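Local coordinates for Stk_08120 (Sulfolobus tokodaii str. 7, PDB 2EJX), which probably serves as a fatty acid carrier of the DUF3211 family, which is specific to thermoacidophiles and built on a Bet v 1-like fold, at residues E128-R131 and L132-K136; P27-T30 and I31-F35. All blocks are in the same frame, centred on the assembly; numbering follows the deposited sequence.

Interaction 1 of 2, residues E128-R131 and L132-K136; sequences EIIR and LERIK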
loop_
_atom_site.group_PDB
_atom_site.type_symbol
_atom_site.label_atom_id
_atom_site.label_comp_id
_atom_site.label_asym_id
_atom_site.label_seq_id
_atom_site.Cartn_x
_atom_site.Cartn_y
_atom_site.Cartn_z
ATOM N N GLU A 128 7.000 -14.369 -2.828
ATOM C CA GLU A 128 7.327 -14.935 -1.500
ATOM C C GLU A 128 6.466 -14.259 -0.435
ATOM O O GLU A 128 5.893 -14.920 0.413
ATOM C CB GLU A 128 8.822 -14.766 -1.149
ATOM C CG GLU A 128 9.827 -15.443 -2.154
ATOM C CD GLU A 128 10.341 -14.562 -3.354
ATOM O OE1 GLU A 128 9.706 -13.556 -3.777
ATOM O OE2 GLU A 128 11.441 -14.887 -3.887
ATOM N N ILE A 129 6.317 -12.938 -0.527
ATOM C CA ILE A 129 5.432 -12.231 0.450
ATOM C C ILE A 129 3.961 -12.766 0.331
ATOM O O ILE A 129 3.280 -13.100 1.322
ATOM C CB ILE A 129 5.513 -10.722 0.204
ATOM C CG1 ILE A 129 6.879 -10.187 0.701
ATOM C CG2 ILE A 129 4.274 -10.030 0.890
ATOM C CD1 ILE A 129 7.266 -8.807 0.125
ATOM N N ILE A 130 3.462 -12.874 -0.889
ATOM C CA ILE A 130 2.082 -13.270 -1.117
ATOM C C ILE A 130 1.877 -14.736 -0.802
ATOM O O ILE A 130 0.824 -15.115 -0.326
ATOM C CB ILE A 130 1.649 -13.001 -2.573
ATOM C CG1 ILE A 130 1.659 -11.476 -2.901
ATOM C CG2 ILE A 130 0.259 -13.723 -2.892
ATOM C CD1 ILE A 130 0.470 -10.617 -2.234
ATOM N N ARG A 131 2.872 -15.572 -1.073
ATOM C CA ARG A 131 2.737 -16.993 -0.756
ATOM C C ARG A 131 2.486 -17.177 0.748
ATOM O O ARG A 131 1.586 -17.920 1.165
ATOM C CB ARG A 131 3.976 -17.742 -1.154
ATOM C CG ARG A 131 3.845 -19.236 -0.986
ATOM C CD ARG A 131 5.129 -19.946 -1.429
ATOM N NE ARG A 131 6.237 -19.585 -0.552
ATOM C CZ ARG A 131 6.492 -20.170 0.613
ATOM N NH1 ARG A 131 5.736 -21.171 1.045
ATOM N NH2 ARG A 131 7.504 -19.746 1.348
ATOM N N LEU A 132 3.293 -16.500 1.539
ATOM C CA LEU A 132 3.096 -16.479 3.008
ATOM C C LEU A 132 1.750 -15.866 3.447
ATOM O O LEU A 132 1.109 -16.400 4.367
ATOM C CB LEU A 132 4.286 -15.745 3.670
ATOM C CG LEU A 132 5.573 -16.555 3.607
ATOM C CD1 LEU A 132 6.736 -15.690 4.140
ATOM C CD2 LEU A 132 5.491 -17.852 4.426
ATOM N N GLU A 133 1.333 -14.756 2.820
ATOM C CA GLU A 133 -0.003 -14.186 3.088
ATOM C C GLU A 133 -1.103 -15.205 2.814
ATOM O O GLU A 133 -2.023 -15.355 3.575
ATOM C CB GLU A 133 -0.230 -12.883 2.261
ATOM C CG GLU A 133 0.613 -11.685 2.766
ATOM C CD GLU A 133 0.196 -11.277 4.201
ATOM O OE1 GLU A 133 -0.966 -11.480 4.624
ATOM O OE2 GLU A 133 1.068 -10.767 4.904
ATOM N N ARG A 134 -1.003 -15.896 1.695
ATOM C CA ARG A 134 -1.992 -16.908 1.346
ATOM C C ARG A 134 -2.101 -18.069 2.339
ATOM O O ARG A 134 -3.197 -18.618 2.577
ATOM C CB ARG A 134 -1.652 -17.435 -0.033
ATOM C CG ARG A 134 -2.004 -16.407 -1.092
ATOM C CD ARG A 134 -1.789 -17.011 -2.494
ATOM N NE ARG A 134 -2.917 -17.879 -2.830
ATOM C CZ ARG A 134 -3.156 -18.387 -4.042
ATOM N NH1 ARG A 134 -2.316 -18.130 -5.024
ATOM N NH2 ARG A 134 -4.237 -19.157 -4.265
ATOM N N ILE A 135 -0.965 -18.477 2.881
ATOM C CA ILE A 135 -0.930 -19.604 3.823
ATOM C C ILE A 135 -1.681 -19.133 5.072
ATOM O O ILE A 135 -2.570 -19.837 5.600
ATOM C CB ILE A 135 0.521 -20.090 4.172
ATOM C CG1 ILE A 135 1.172 -20.827 2.995
ATOM C CG2 ILE A 135 0.471 -21.073 5.381
ATOM C CD1 ILE A 135 2.691 -20.917 3.101
ATOM N N LYS A 136 -1.386 -17.913 5.503
ATOM C CA LYS A 136 -1.995 -17.368 6.732
ATOM C C LYS A 136 -3.480 -17.068 6.546
ATOM O O LYS A 136 -4.291 -17.308 7.459
ATOM C CB LYS A 136 -1.254 -16.120 7.178
ATOM C CG LYS A 136 -1.906 -15.401 8.355
ATOM C CD LYS A 136 -1.392 -13.934 8.464
ATOM C CE LYS A 136 -1.790 -13.096 7.232
ATOM N NZ LYS A 136 -1.919 -11.612 7.500
HETATM O O HOH W 1 4.069 -12.152 3.941
#
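The last turns of the long C-terminal helix 105-137, the helix that in Bet v 1-like folds lies across the antiparallel sheet, bring Ile130 against Arg134 and Arg131 against Ile135. Four successive i to i+4 backbone bonds hold these turns, from the 2.8 Å of Arg134 N to Ile130 O up to the 3.2 Å of Leu132 N to Glu128 O, which is nearly straight at 174°. On the inner side CG2 of Ile130 meets the methylene CD of Arg134 at 3.9 Å, the two side chains crossing at a slant. Arg134 suits a boundary position: its aliphatic stem packs on the isoleucine, while a bend at chi3 (79°) turns the guanidinium off to the carboxylate of the C-terminal Ile139 and to Gln15. Ile130 itself is buried against Val20 and Ile23 of helix 17-24. On the outer side Arg131 and Ile135 run side by side, with NH1 of Arg131 3.7 Å from CD1 of Ile135; CD2 of Leu132 also nears the guanidinium, and both methyls approach it obliquely. Glu133 leans back so that its CG lies 3.3 Å from Ile129 O. Its carboxylate OE1 takes a weak bond from Lys136 NZ at 3.0 Å, within a salt bridge, and pairs more strongly with Arg137. A water 2.9 Å from Ile129 O is placed to donate to a carbonyl that already accepts from Glu133 N, though it has more acceptors in reach than protons. Two cations around one carboxylate would probably keep Glu133 ionised, while Arg134 pairs its charge with the chain's own C-terminal carboxylate.

Interaction 2 of 2, residues P27-T30 and I31-F35; sequences PAFT and IPQIF
Residues 27-30 and 31-35 form one short helix, 27-34, kinked at Pro32, whose nitrogen has no hydrogen to give to the preceding turn. Ile31 N bonds Pro27 O at 3.0 Å and Gln33 N bonds Phe29 O at 3.2 Å; the bond from Ile34 N to Thr30 O is weak, bent to 128°. In place of the missing bond, CD of Pro32 sits 3.4 Å from Ala28 O. The helix then ends, with Ile31 O accepting from both Ile34 N and Phe35 N before Phe35 leaves helical geometry. This helix lies between the curved sheet and helix 105-137 of the Bet v 1-like fold, so its faces differ. On the face against helix 105-137, Phe29 extends with CG opposite its own nitrogen (chi1 175°), which brings the ring beneath Gln33: CG of Gln33 makes a CH-pi contact 4.0 Å from the ring centroid, over one face, and a bend at chi2 keeps the amide above the ring's rim, its plane turned 41° from the ring's. On the face against the sheet, Thr30 and Ile34 lie alongside each other, CG2 of Thr30 meeting CD1 of Ile34 at 3.6 Å near Leu86. Thr30 suits this buried site because its methyl packs while OG1 is hydrogen-bonded to Phe24 O. CB of Pro27 touches CG1 of Ile31, both against Phe49.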
loop_
_atom_site.group_PDB
_atom_site.type_symbol
_atom_site.label_atom_id
_atom_site.label_comp_id
_atom_site.label_asym_id
_atom_site.label_seq_id
_atom_site.Cartn_x
_atom_site.Cartn_y
_atom_site.Cartn_z
ATOM N N PRO A 27 -6.109 -3.152 3.913
ATOM C CA PRO A 27 -5.149 -2.130 4.306
ATOM C C PRO A 27 -4.155 -2.600 5.354
ATOM O O PRO A 27 -3.082 -2.023 5.471
ATOM C CB PRO A 27 -6.064 -0.982 4.860
ATOM C CG PRO A 27 -7.275 -1.633 5.283
ATOM C CD PRO A 27 -7.484 -2.799 4.329
ATOM N N ALA A 28 -4.480 -3.661 6.095
ATOM C CA ALA A 28 -3.557 -4.222 7.075
ATOM C C ALA A 28 -2.335 -4.814 6.375
ATOM O O ALA A 28 -1.287 -4.988 6.973
ATOM C CB ALA A 28 -4.253 -5.301 7.870
ATOM N N PHE A 29 -2.494 -5.141 5.104
ATOM C CA PHE A 29 -1.348 -5.566 4.295
ATOM C C PHE A 29 -0.622 -4.367 3.723
ATOM O O PHE A 29 0.571 -4.090 4.050
ATOM C CB PHE A 29 -1.788 -6.517 3.150
ATOM C CG PHE A 29 -0.663 -6.884 2.204
ATOM C CD1 PHE A 29 0.318 -7.841 2.591
ATOM C CD2 PHE A 29 -0.549 -6.289 0.959
ATOM C CE1 PHE A 29 1.395 -8.172 1.740
ATOM C CE2 PHE A 29 0.535 -6.610 0.072
ATOM C CZ PHE A 29 1.506 -7.575 0.452
ATOM N N THR A 30 -1.388 -3.601 2.944
ATOM C CA THR A 30 -0.860 -2.603 2.011
ATOM C C THR A 30 -0.193 -1.421 2.721
ATOM O O THR A 30 0.867 -0.971 2.289
ATOM C CB THR A 30 -1.969 -2.144 1.069
ATOM O OG1 THR A 30 -2.439 -3.277 0.317
ATOM C CG2 THR A 30 -1.484 -1.055 0.102
ATOM N N ILE A 31 -0.801 -0.917 3.795
ATOM C CA ILE A 31 -0.287 0.288 4.452
ATOM C C ILE A 31 1.068 0.051 5.143
ATOM O O ILE A 31 1.995 0.811 4.909
ATOM C CB ILE A 31 -1.375 0.973 5.395
ATOM C CG1 ILE A 31 -2.644 1.303 4.604
ATOM C CG2 ILE A 31 -0.852 2.200 6.068
ATOM C CD1 ILE A 31 -2.461 2.265 3.496
ATOM N N PRO A 32 1.204 -1.000 5.999
ATOM C CA PRO A 32 2.523 -1.262 6.576
ATOM C C PRO A 32 3.593 -1.599 5.526
ATOM O O PRO A 32 4.768 -1.261 5.704
ATOM C CB PRO A 32 2.264 -2.461 7.498
ATOM C CG PRO A 32 0.760 -2.351 7.791
ATOM C CD PRO A 32 0.200 -1.948 6.515
ATOM N N GLN A 33 3.182 -2.200 4.425
ATOM C CA GLN A 33 4.139 -2.556 3.346
ATOM C C GLN A 33 4.704 -1.362 2.600
ATOM O O GLN A 33 5.851 -1.436 2.131
ATOM C CB GLN A 33 3.535 -3.526 2.330
ATOM C CG GLN A 33 3.330 -4.959 2.816
ATOM C CD GLN A 33 4.617 -5.772 2.952
ATOM O OE1 GLN A 33 4.612 -6.912 3.479
ATOM N NE2 GLN A 33 5.704 -5.215 2.494
ATOM N N ILE A 34 3.888 -0.297 2.470
ATOM C CA ILE A 34 4.222 0.837 1.575
ATOM C C ILE A 34 4.547 2.140 2.288
ATOM O O ILE A 34 5.519 2.826 1.948
ATOM C CB ILE A 34 3.110 1.039 0.486
ATOM C CG1 ILE A 34 3.088 -0.165 -0.487
ATOM C CG2 ILE A 34 3.366 2.321 -0.361
ATOM C CD1 ILE A 34 1.796 -0.297 -1.216
ATOM N N PHE A 35 3.763 2.476 3.320
ATOM C CA PHE A 35 3.938 3.753 3.993
ATOM C C PHE A 35 5.241 3.766 4.802
ATOM O O PHE A 35 5.702 2.698 5.206
ATOM C CB PHE A 35 2.710 4.094 4.845
ATOM C CG PHE A 35 1.633 4.807 4.071
ATOM C CD1 PHE A 35 1.138 4.268 2.885
ATOM C CD2 PHE A 35 1.161 6.043 4.491
ATOM C CE1 PHE A 35 0.155 4.924 2.140
ATOM C CE2 PHE A 35 0.179 6.726 3.738
ATOM C CZ PHE A 35 -0.333 6.154 2.580
#

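Interaction 2 is buried near the centre of the chain, whereas interaction 1 lies largely at the surface, near the end of helix 105-137. The two meet directly: CG2 of Ile129 packs at 3.5 Å on CE1 of Phe29, and CG of Glu133 comes within 3.7 Å of the same ring atom, so the phenylalanine joins helix 27-34 to the C-terminal helix. Their chemistry follows their place. Residues 27-35 rely on apolar packing against the sheet, with a proline kink and few polar ends, while residues 128-136 keep an unbroken helical backbone and carry several charged groups at or near the surface, while Ile129 and Ile130 meet helices 27-34 and 17-24.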